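Local coordinates for 5-carboxyvanillate decarboxylase (Sphingomonas paucimobilis, PDB 4L6D), which probably removes a carboxyl group from 5-carboxyvanillate to give vanillate, as a manganese-binding member of the amidohydrolase family, at residues A126-I129 against E130-A133; L150-D154 against P155-P159; E261-R264 against R265-I269; I315-D318 against V319-M322. All blocks are in the same frame, centred on the assembly; numbering follows the deposited sequence.

Contact 1 (A126-I129 against E130-A133); sequences AREI and ERVA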
loop_
_atom_site.group_PDB
_atom_site.type_symbol
_atom_site.label_atom_id
_atom_site.label_comp_id
_atom_site.label_asym_id
_atom_site.label_seq_id
_atom_site.Cartn_x
_atom_site.Cartn_y
_atom_site.Cartn_z
ATOM N N ALA A 126 10.627 -20.942 19.262
ATOM C CA ALA A 126 9.853 -22.151 18.965
ATOM C C ALA A 126 9.397 -22.886 20.229
ATOM O O ALA A 126 8.248 -23.332 20.307
ATOM C CB ALA A 126 10.633 -23.078 18.045
ATOM N N ARG A 127 10.286 -23.002 21.217
ATOM C CA ARG A 127 9.918 -23.563 22.517
ATOM C C ARG A 127 8.824 -22.739 23.196
ATOM O O ARG A 127 7.876 -23.286 23.758
ATOM C CB ARG A 127 11.128 -23.610 23.453
ATOM C CG ARG A 127 12.288 -24.438 22.947
ATOM C CD ARG A 127 11.866 -25.849 22.621
ATOM N NE ARG A 127 11.284 -26.528 23.771
ATOM C CZ ARG A 127 10.505 -27.598 23.672
ATOM N NH1 ARG A 127 10.008 -28.171 24.761
ATOM N NH2 ARG A 127 10.214 -28.087 22.474
ATOM N N GLU A 128 8.966 -21.416 23.172
ATOM C CA GLU A 128 7.988 -20.558 23.830
ATOM C C GLU A 128 6.622 -20.632 23.156
ATOM O O GLU A 128 5.589 -20.651 23.829
ATOM C CB GLU A 128 8.492 -19.113 23.906
ATOM C CG GLU A 128 7.564 -18.132 24.644
ATOM C CD GLU A 128 7.302 -18.486 26.103
ATOM O OE1 GLU A 128 7.984 -19.369 26.670
ATOM O OE2 GLU A 128 6.389 -17.871 26.688
ATOM N N ILE A 129 6.619 -20.690 21.829
ATOM C CA ILE A 129 5.374 -20.833 21.076
ATOM C C ILE A 129 4.643 -22.104 21.509
ATOM O O ILE A 129 3.436 -22.067 21.757
ATOM C CB ILE A 129 5.649 -20.793 19.562
ATOM C CG1 ILE A 129 5.990 -19.360 19.164
ATOM C CG2 ILE A 129 4.453 -21.316 18.758
ATOM C CD1 ILE A 129 6.745 -19.230 17.861
ATOM N N GLU A 130 5.374 -23.206 21.640
ATOM C CA GLU A 130 4.770 -24.448 22.107
ATOM C C GLU A 130 4.208 -24.282 23.516
ATOM O O GLU A 130 3.109 -24.755 23.803
ATOM C CB GLU A 130 5.776 -25.598 22.064
ATOM C CG GLU A 130 5.240 -26.889 22.672
ATOM C CD GLU A 130 6.184 -28.059 22.505
ATOM O OE1 GLU A 130 5.919 -29.111 23.117
ATOM O OE2 GLU A 130 7.182 -27.933 21.763
ATOM N N ARG A 131 4.943 -23.596 24.390
ATOM C CA ARG A 131 4.469 -23.381 25.758
ATOM C C ARG A 131 3.197 -22.524 25.786
ATOM O O ARG A 131 2.271 -22.806 26.552
ATOM C CB ARG A 131 5.575 -22.750 26.624
ATOM C CG ARG A 131 5.256 -22.711 28.113
ATOM C CD ARG A 131 6.368 -22.044 28.929
ATOM N NE ARG A 131 6.357 -20.594 28.768
ATOM C CZ ARG A 131 5.779 -19.749 29.616
ATOM N NH1 ARG A 131 5.822 -18.446 29.373
ATOM N NH2 ARG A 131 5.175 -20.194 30.711
ATOM N N VAL A 132 3.161 -21.487 24.954
ATOM C CA VAL A 132 1.989 -20.622 24.842
ATOM C C VAL A 132 0.753 -21.432 24.453
ATOM O O VAL A 132 -0.321 -21.266 25.038
ATOM C CB VAL A 132 2.251 -19.484 23.815
ATOM C CG1 VAL A 132 0.963 -18.792 23.405
ATOM C CG2 VAL A 132 3.253 -18.479 24.385
ATOM N N ALA A 133 0.930 -22.334 23.492
ATOM C CA ALA A 133 -0.166 -23.137 22.973
ATOM C C ALA A 133 -0.636 -24.206 23.953
ATOM O O ALA A 133 -1.837 -24.345 24.180
ATOM C CB ALA A 133 0.233 -23.777 21.639
HETATM O O HOH W 1 8.597 -26.128 20.164
HETATM O O HOH W 2 8.719 -30.160 21.843
HETATM O O HOH W 3 7.635 -30.084 25.338
#
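Two salt bridges, each spanning three residues, run along one helix: Glu128 to Arg131 and Arg127 to Glu130. In the first, Arg131 grips the carboxylate side-on with two nitrogens, one to each oxygen. NE gives a nearly straight bond to Glu128 OE1 at 2.9 Å (168°), and NH1 of Arg131 reaches the syn lone pair of Glu128 OE2 at 2.8 Å. The two flat groups are not coplanar but clearly turned against each other. Glu128 gets there with CG anti to the backbone N (chi1 -177°) and a bend at chi2, which lays it beside the arginine. Asn97 also binds Glu128 OE2, and Asp98 takes Arg131 NH2, so the pair is tied to helix 86-106. With an alanine at Arg131, the carboxylates of Glu128 and Asp98 would probably lose this positive partner.

The second bridge is looser: Arg127 NH2 lies 3.1 Å from Glu130 OE2, with the planes 74° apart. Water 2 and water 3 each link this guanidinium to the carboxylate.

Backbone bonds from Glu130 N, Arg131 N, Val132 N and Ala133 N to the carbonyls four residues back give the alpha-helical pattern. Ile129 and Val132 touch Leu141 of strand 140-144. Helix 122-134 connects parallel strands 111-115 and 140-144, the crossover of a beta-alpha-beta unit in the TIM-barrel fold of the amidohydrolases.

Contact 2 (L150-D154 against P155-P159); sequences LYYDD and PFFHP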
loop_
_atom_site.group_PDB
_atom_site.type_symbol
_atom_site.label_atom_id
_atom_site.label_comp_id
_atom_site.label_asym_id
_atom_site.label_seq_id
_atom_site.Cartn_x
_atom_site.Cartn_y
_atom_site.Cartn_z
ATOM N N LEU A 150 14.651 -7.717 9.079
ATOM C CA LEU A 150 14.421 -8.809 8.146
ATOM C C LEU A 150 12.940 -9.117 8.141
ATOM O O LEU A 150 12.256 -8.949 9.157
ATOM C CB LEU A 150 15.177 -10.058 8.581
ATOM C CG LEU A 150 16.687 -9.938 8.669
ATOM C CD1 LEU A 150 17.260 -11.196 9.282
ATOM C CD2 LEU A 150 17.263 -9.692 7.295
ATOM N N TYR A 151 12.453 -9.601 6.999
ATOM C CA TYR A 151 11.056 -9.972 6.846
ATOM C C TYR A 151 10.887 -11.490 6.923
ATOM O O TYR A 151 11.877 -12.229 6.915
ATOM C CB TYR A 151 10.504 -9.385 5.544
ATOM C CG TYR A 151 10.500 -7.877 5.601
ATOM C CD1 TYR A 151 9.614 -7.207 6.436
ATOM C CD2 TYR A 151 11.390 -7.122 4.848
ATOM C CE1 TYR A 151 9.613 -5.820 6.525
ATOM C CE2 TYR A 151 11.398 -5.724 4.928
ATOM C CZ TYR A 151 10.501 -5.085 5.762
ATOM O OH TYR A 151 10.504 -3.701 5.843
ATOM N N TYR A 152 9.639 -11.946 7.000
ATOM C CA TYR A 152 9.382 -13.338 7.383
ATOM C C TYR A 152 9.439 -14.335 6.230
ATOM O O TYR A 152 9.095 -15.503 6.404
ATOM C CB TYR A 152 8.105 -13.472 8.229
ATOM C CG TYR A 152 8.274 -12.762 9.554
ATOM C CD1 TYR A 152 9.424 -12.956 10.317
ATOM C CD2 TYR A 152 7.334 -11.846 10.000
ATOM C CE1 TYR A 152 9.614 -12.280 11.507
ATOM C CE2 TYR A 152 7.505 -11.176 11.199
ATOM C CZ TYR A 152 8.651 -11.390 11.940
ATOM O OH TYR A 152 8.851 -10.715 13.128
ATOM N N ASP A 153 9.903 -13.870 5.073
ATOM C CA ASP A 153 10.356 -14.774 4.018
ATOM C C ASP A 153 11.744 -15.344 4.318
ATOM O O ASP A 153 12.139 -16.345 3.740
ATOM C CB ASP A 153 10.386 -14.065 2.659
ATOM C CG ASP A 153 11.310 -12.853 2.637
ATOM O OD1 ASP A 153 11.133 -11.952 3.483
ATOM O OD2 ASP A 153 12.195 -12.792 1.751
ATOM N N ASP A 154 12.495 -14.709 5.213
ATOM C CA ASP A 154 13.871 -15.124 5.451
ATOM C C ASP A 154 13.891 -16.494 6.136
ATOM O O ASP A 154 13.198 -16.695 7.133
ATOM C CB ASP A 154 14.592 -14.079 6.305
ATOM C CG ASP A 154 16.101 -14.269 6.319
ATOM O OD1 ASP A 154 16.579 -15.378 6.632
ATOM O OD2 ASP A 154 16.814 -13.296 5.994
ATOM N N PRO A 155 14.666 -17.445 5.587
ATOM C CA PRO A 155 14.757 -18.795 6.152
ATOM C C PRO A 155 15.251 -18.829 7.595
ATOM O O PRO A 155 15.039 -19.831 8.278
ATOM C CB PRO A 155 15.765 -19.487 5.230
ATOM C CG PRO A 155 15.541 -18.801 3.904
ATOM C CD PRO A 155 15.351 -17.352 4.286
ATOM N N PHE A 156 15.886 -17.756 8.052
ATOM C CA PHE A 156 16.273 -17.645 9.454
ATOM C C PHE A 156 15.095 -17.906 10.392
ATOM O O PHE A 156 15.268 -18.475 11.478
ATOM C CB PHE A 156 16.866 -16.261 9.715
ATOM C CG PHE A 156 17.297 -16.030 11.137
ATOM C CD1 PHE A 156 18.431 -16.645 11.648
ATOM C CD2 PHE A 156 16.588 -15.163 11.946
ATOM C CE1 PHE A 156 18.832 -16.416 12.963
ATOM C CE2 PHE A 156 16.987 -14.930 13.255
ATOM C CZ PHE A 156 18.110 -15.548 13.754
ATOM N N PHE A 157 13.899 -17.512 9.966
ATOM C CA PHE A 157 12.721 -17.630 10.813
ATOM C C PHE A 157 11.931 -18.915 10.573
ATOM O O PHE A 157 10.876 -19.101 11.182
ATOM C CB PHE A 157 11.790 -16.422 10.638
ATOM C CG PHE A 157 12.449 -15.095 10.913
ATOM C CD1 PHE A 157 12.828 -14.739 12.200
ATOM C CD2 PHE A 157 12.672 -14.193 9.877
ATOM C CE1 PHE A 157 13.423 -13.507 12.459
ATOM C CE2 PHE A 157 13.263 -12.953 10.121
ATOM C CZ PHE A 157 13.640 -12.609 11.414
ATOM N N HIS A 158 12.423 -19.801 9.710
ATOM C CA HIS A 158 11.701 -21.054 9.475
ATOM C C HIS A 158 11.352 -21.817 10.762
ATOM O O HIS A 158 10.231 -22.285 10.891
ATOM C CB HIS A 158 12.421 -21.961 8.471
ATOM C CG HIS A 158 12.278 -21.511 7.053
ATOM N ND1 HIS A 158 12.928 -22.129 6.005
ATOM C CD2 HIS A 158 11.558 -20.503 6.506
ATOM C CE1 HIS A 158 12.616 -21.518 4.876
ATOM N NE2 HIS A 158 11.786 -20.530 5.151
ATOM N N PRO A 159 12.288 -21.915 11.732
ATOM C CA PRO A 159 11.899 -22.636 12.955
ATOM C C PRO A 159 10.726 -22.001 13.704
ATOM O O PRO A 159 9.972 -22.711 14.366
ATOM C CB PRO A 159 13.170 -22.581 13.811
ATOM C CG PRO A 159 14.272 -22.499 12.811
ATOM C CD PRO A 159 13.734 -21.612 11.720
HETATM O O HOH W 4 11.258 -18.840 2.949
#
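Asp154 holds the start of the following helical turn by two bonds. Its OD1 accepts from the backbone N of Phe156 at 2.9 Å on the anti lone pair, nearly straight at 166°, which makes an Asx turn at the head of the 3-10 turn. Its carbonyl O takes the N-H of Phe157 at 3.0 Å, the donor lying above the carbonyl plane. With CG of Asp154 anti to its own N (chi1 -166°), the carboxylate swings forward past the ring of Pro155 to reach Phe156. Ahead of these bonds, a type I turn from Tyr151 to Asp154 is closed by Asp154 N on Tyr151 O. A further link goes through water 4, which donates to Asp153 O and is hydrogen-bonded to His158 NE2. The hydroxyl of Tyr152 is bound to Thr147, while Asp153 pairs with Arg208 and with Tyr189 of the second subunit.

Packing centres on the ring of Phe157. Tyr152 presents its edge to one face in a T-shaped stack, centroids 4.9 Å apart and planes at 79°, with Tyr152 CE1 over the middle of the ring. The opposite face is met near its rim by Phe156 CD2. Leu150 CB lies at the edge, 3.8 Å from Phe157 CE2. A serine in place of Phe157 would probably open a gap against the edge of Tyr152 and leave Leu150 without this apolar neighbour.

The chemistry therefore divides: Asp154 satisfies two early N-H groups in the 3-10 turn leading into helix 158-167, while the aromatic stack fastens the preceding loop to that turn.

Contact 3 (E261-R264 against R265-I269); sequences EYFR and RNFAI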
loop_
_atom_site.group_PDB
_atom_site.type_symbol
_atom_site.label_atom_id
_atom_site.label_comp_id
_atom_site.label_asym_id
_atom_site.label_seq_id
_atom_site.Cartn_x
_atom_site.Cartn_y
_atom_site.Cartn_z
ATOM N N GLU A 261 -5.004 -16.603 -3.648
ATOM C CA GLU A 261 -5.463 -17.857 -3.056
ATOM C C GLU A 261 -4.772 -18.162 -1.732
ATOM O O GLU A 261 -5.414 -18.658 -0.809
ATOM C CB GLU A 261 -5.359 -19.023 -4.050
ATOM C CG GLU A 261 -6.330 -18.853 -5.217
ATOM C CD GLU A 261 -6.058 -19.768 -6.396
ATOM O OE1 GLU A 261 -4.990 -20.410 -6.449
ATOM O OE2 GLU A 261 -6.933 -19.844 -7.292
ATOM N N TYR A 262 -3.479 -17.859 -1.627
ATOM C CA TYR A 262 -2.839 -17.874 -0.310
ATOM C C TYR A 262 -3.497 -16.881 0.620
ATOM O O TYR A 262 -3.694 -17.171 1.802
ATOM C CB TYR A 262 -1.342 -17.561 -0.390
ATOM C CG TYR A 262 -0.598 -18.625 -1.137
ATOM C CD1 TYR A 262 -0.436 -19.895 -0.588
ATOM C CD2 TYR A 262 -0.110 -18.387 -2.415
ATOM C CE1 TYR A 262 0.218 -20.887 -1.276
ATOM C CE2 TYR A 262 0.546 -19.380 -3.119
ATOM C CZ TYR A 262 0.705 -20.634 -2.548
ATOM O OH TYR A 262 1.339 -21.641 -3.242
ATOM N N PHE A 263 -3.820 -15.691 0.116
ATOM C CA PHE A 263 -4.374 -14.700 1.016
ATOM C C PHE A 263 -5.713 -15.190 1.570
ATOM O O PHE A 263 -5.961 -15.087 2.765
ATOM C CB PHE A 263 -4.507 -13.316 0.364
ATOM C CG PHE A 263 -4.709 -12.229 1.373
ATOM C CD1 PHE A 263 -3.629 -11.722 2.080
ATOM C CD2 PHE A 263 -5.977 -11.790 1.694
ATOM C CE1 PHE A 263 -3.801 -10.751 3.049
ATOM C CE2 PHE A 263 -6.164 -10.811 2.671
ATOM C CZ PHE A 263 -5.070 -10.289 3.348
ATOM N N ARG A 264 -6.553 -15.779 0.725
ATOM C CA ARG A 264 -7.843 -16.249 1.216
ATOM C C ARG A 264 -7.717 -17.533 2.048
ATOM O O ARG A 264 -8.478 -17.722 3.001
ATOM C CB ARG A 264 -8.833 -16.464 0.063
ATOM C CG ARG A 264 -9.239 -15.179 -0.662
ATOM C CD ARG A 264 -10.314 -15.449 -1.725
ATOM N NE ARG A 264 -10.299 -14.411 -2.757
ATOM C CZ ARG A 264 -9.557 -14.457 -3.859
ATOM N NH1 ARG A 264 -8.781 -15.505 -4.106
ATOM N NH2 ARG A 264 -9.607 -13.461 -4.736
ATOM N N ARG A 265 -6.768 -18.407 1.707
ATOM C CA ARG A 265 -6.624 -19.680 2.423
ATOM C C ARG A 265 -5.957 -19.490 3.774
ATOM O O ARG A 265 -6.403 -20.053 4.784
ATOM C CB ARG A 265 -5.806 -20.684 1.598
ATOM C CG ARG A 265 -5.782 -22.094 2.186
ATOM C CD ARG A 265 -4.857 -23.040 1.406
ATOM N NE ARG A 265 -3.460 -22.658 1.599
ATOM C CZ ARG A 265 -2.410 -23.338 1.153
ATOM N NH1 ARG A 265 -2.571 -24.465 0.473
ATOM N NH2 ARG A 265 -1.186 -22.887 1.414
ATOM N N ASN A 266 -4.877 -18.714 3.783
ATOM C CA ASN A 266 -3.997 -18.608 4.953
ATOM C C ASN A 266 -4.143 -17.355 5.799
ATOM O O ASN A 266 -3.579 -17.293 6.899
ATOM C CB ASN A 266 -2.538 -18.750 4.521
ATOM C CG ASN A 266 -2.221 -20.138 4.001
ATOM O OD1 ASN A 266 -2.197 -20.382 2.786
ATOM N ND2 ASN A 266 -1.986 -21.071 4.923
ATOM N N PHE A 267 -4.873 -16.358 5.304
ATOM C CA PHE A 267 -5.020 -15.111 6.054
ATOM C C PHE A 267 -6.465 -14.821 6.419
ATOM O O PHE A 267 -7.396 -15.262 5.742
ATOM C CB PHE A 267 -4.513 -13.905 5.248
ATOM C CG PHE A 267 -3.025 -13.878 5.029
ATOM C CD1 PHE A 267 -2.417 -14.782 4.186
ATOM C CD2 PHE A 267 -2.256 -12.890 5.613
ATOM C CE1 PHE A 267 -1.039 -14.734 3.960
ATOM C CE2 PHE A 267 -0.882 -12.825 5.389
ATOM C CZ PHE A 267 -0.276 -13.752 4.566
ATOM N N ALA A 268 -6.620 -14.044 7.489
ATOM C CA ALA A 268 -7.869 -13.354 7.792
ATOM C C ALA A 268 -7.477 -11.934 8.176
ATOM O O ALA A 268 -6.296 -11.654 8.438
ATOM C CB ALA A 268 -8.628 -14.044 8.942
ATOM N N ILE A 269 -8.454 -11.037 8.197
ATOM C CA ILE A 269 -8.182 -9.626 8.447
ATOM C C ILE A 269 -9.054 -9.083 9.563
ATOM O O ILE A 269 -10.072 -9.677 9.912
ATOM C CB ILE A 269 -8.362 -8.747 7.170
ATOM C CG1 ILE A 269 -9.839 -8.594 6.785
ATOM C CG2 ILE A 269 -7.587 -9.340 6.004
ATOM C CD1 ILE A 269 -10.069 -7.488 5.761
HETATM O O HOH W 5 -8.398 -17.916 6.000
#
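This is a buried local contact at the junction of helix 259-266 with strand 267-270, carried chiefly by the rings of Phe263 and Phe267. They form an offset stack, with centroids 4.8 Å apart and planes at 17°. Phe263 reaches it with CG anti to the backbone N (chi1 -164°), which sends the ring along toward the strand. Phe267 CB adds a CH-pi contact, 3.9 Å from the centroid of the Phe263 ring and over its face. At the edge of that ring, Ile269 CG2 comes within 3.8 Å of Phe263 CZ.

The backbone shows the change of structure. Arg265 N and Asn266 N bond to the carbonyls of Glu261 and Tyr262, whereas the last such bond, Phe267 N to Phe263 O, is more bent at 136°, and Phe267 is the first residue to leave helical angles. From there the chain enters the parallel sheet of the TIM barrel, where Ala268 bonds to strand 223-225 and Ile269 to Met293 of strand 292-293. Leu225 and Leu287 also pack on Phe263.

Polar groups gather at the helix end. Arg265 grips Asn266 OD1 side-on with two nitrogens, NE at 2.9 Å and NH2 at 3.0 Å, the oxygen lying in the guanidinium plane; Arg265 NH2 also sits at the edge of the Tyr262 ring. Asn266 ND2 binds the carbonyls of Pro219 and Leu221. Arg264, held through NE by Val286 O, touches a 4-hydroxy-3-methoxybenzoate bound in a pocket apart from the manganese site.

Contact 4 (I315-D318 against V319-M322); sequences IPED and VKAM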
loop_
_atom_site.group_PDB
_atom_site.type_symbol
_atom_site.label_atom_id
_atom_site.label_comp_id
_atom_site.label_asym_id
_atom_site.label_seq_id
_atom_site.Cartn_x
_atom_site.Cartn_y
_atom_site.Cartn_z
ATOM N N ILE A 315 -24.976 -4.702 6.492
ATOM C CA ILE A 315 -24.798 -6.104 6.155
ATOM C C ILE A 315 -25.839 -6.878 6.960
ATOM O O ILE A 315 -26.336 -6.382 7.974
ATOM C CB ILE A 315 -23.365 -6.588 6.501
ATOM C CG1 ILE A 315 -23.076 -6.362 7.990
ATOM C CG2 ILE A 315 -22.350 -5.877 5.619
ATOM C CD1 ILE A 315 -21.658 -6.711 8.423
ATOM N N PRO A 316 -26.198 -8.089 6.509
ATOM C CA PRO A 316 -27.213 -8.869 7.221
ATOM C C PRO A 316 -26.758 -9.204 8.635
ATOM O O PRO A 316 -25.552 -9.227 8.891
ATOM C CB PRO A 316 -27.331 -10.144 6.370
ATOM C CG PRO A 316 -26.896 -9.720 5.009
ATOM C CD PRO A 316 -25.798 -8.722 5.240
ATOM N N GLU A 317 -27.700 -9.458 9.533
ATOM C CA GLU A 317 -27.375 -9.719 10.936
ATOM C C GLU A 317 -26.478 -10.938 11.126
ATOM O O GLU A 317 -25.602 -10.940 12.000
ATOM C CB GLU A 317 -28.650 -9.872 11.764
ATOM C CG GLU A 317 -29.366 -8.553 12.022
ATOM C CD GLU A 317 -28.486 -7.551 12.755
ATOM O OE1 GLU A 317 -28.234 -7.747 13.960
ATOM O OE2 GLU A 317 -28.051 -6.566 12.131
ATOM N N ASP A 318 -26.678 -11.979 10.321
ATOM C CA ASP A 318 -25.815 -13.144 10.503
ATOM C C ASP A 318 -24.360 -12.871 10.112
ATOM O O ASP A 318 -23.441 -13.291 10.809
ATOM C CB ASP A 318 -26.374 -14.443 9.892
ATOM C CG ASP A 318 -26.693 -14.344 8.405
ATOM O OD1 ASP A 318 -26.361 -13.339 7.738
ATOM O OD2 ASP A 318 -27.281 -15.337 7.899
ATOM N N VAL A 319 -24.149 -12.134 9.027
ATOM C CA VAL A 319 -22.799 -11.759 8.622
ATOM C C VAL A 319 -22.212 -10.797 9.659
ATOM O O VAL A 319 -21.030 -10.875 9.997
ATOM C CB VAL A 319 -22.790 -11.115 7.218
ATOM C CG1 VAL A 319 -21.429 -10.559 6.891
ATOM C CG2 VAL A 319 -23.182 -12.153 6.167
ATOM N N LYS A 320 -23.051 -9.912 10.193
ATOM C CA LYS A 320 -22.586 -8.959 11.198
ATOM C C LYS A 320 -22.108 -9.704 12.441
ATOM O O LYS A 320 -21.089 -9.333 13.028
ATOM C CB LYS A 320 -23.707 -7.980 11.571
ATOM C CG LYS A 320 -23.232 -6.853 12.476
ATOM C CD LYS A 320 -24.391 -6.039 13.012
ATOM C CE LYS A 320 -24.981 -5.152 11.935
ATOM N NZ LYS A 320 -26.226 -4.480 12.452
ATOM N N ALA A 321 -22.819 -10.759 12.835
ATOM C CA ALA A 321 -22.406 -11.545 14.004
ATOM C C ALA A 321 -21.059 -12.225 13.753
ATOM O O ALA A 321 -20.233 -12.327 14.663
ATOM C CB ALA A 321 -23.455 -12.574 14.361
ATOM N N MET A 322 -20.842 -12.693 12.523
ATOM C CA MET A 322 -19.563 -13.314 12.170
ATOM C C MET A 322 -18.432 -12.303 12.317
ATOM O O MET A 322 -17.424 -12.574 12.980
ATOM C CB MET A 322 -19.587 -13.871 10.741
ATOM C CG MET A 322 -20.625 -14.968 10.518
ATOM S SD MET A 322 -20.991 -15.286 8.778
ATOM C CE MET A 322 -19.435 -16.003 8.272
#
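Glu317 and Lys320 meet because bends in both chains lay them side by side: CG of Glu317 lies anti to its carbonyl carbon (chi1 -74°) with a further bend at chi2, while Lys320 sets CG anti to its backbone N and turns at chi3 (-74°). Pointing the same way, they bring Lys320 NZ to the syn lone pair of Glu317 OE2 at 2.8 Å. This salt bridge is joined by a second bond from Lys320 NZ to the backbone O of Arg311, so the ammonium group is gripped by two oxygens.

Ile315 supplies the apolar side. Its CD1 lies 3.7 Å from Lys320 CA and 4.1 Å from Val319 CG1, so the branch tip rests against Lys320 and, more distantly, Val319. Pro316 CD approaches Val319 CB at 4.3 Å.

Pro316 occupies the N-cap position, and its carbonyl O accepts from Lys320 N at 2.9 Å. The same spacing continues in Ala321 N to Glu317 O and Met322 N to Asp318 O. Asp318 OD1 also makes a weak bond to Val319 N, strongly bent at 119°.

The contact opens helix 317-331 at the surface, away from the metal and ligand sites. Val319 and Met322 pack on Pro289, in the loop between helix 277-287 and strand 292-293, while Lys320 touches Leu2 ahead of strand 5-11 and its bond to Arg311 ties the new helix to the end of helix 303-311.

How the contacts relate
Along the chain the four contacts come in series, each closing before the next opens, and all belong to one amidohydrolase barrel. Contacts 1 and 2 are neighbours, their centres about 18 Å apart; they touch where Ala126 CB meets Pro159 O at 3.8 Å, which brings helix 122-134 against helix 158-167. Contact 3, about 19 Å from contact 2 between centres, is where a helix passes directly into a strand of the parallel sheet. Contact 4 begins the last helix and lies about 37 Å from contact 2, across the chain's centre. The set samples helices and connections at separate points around one barrel, with contact 3 the one that includes a residue of a secondary ligand pocket.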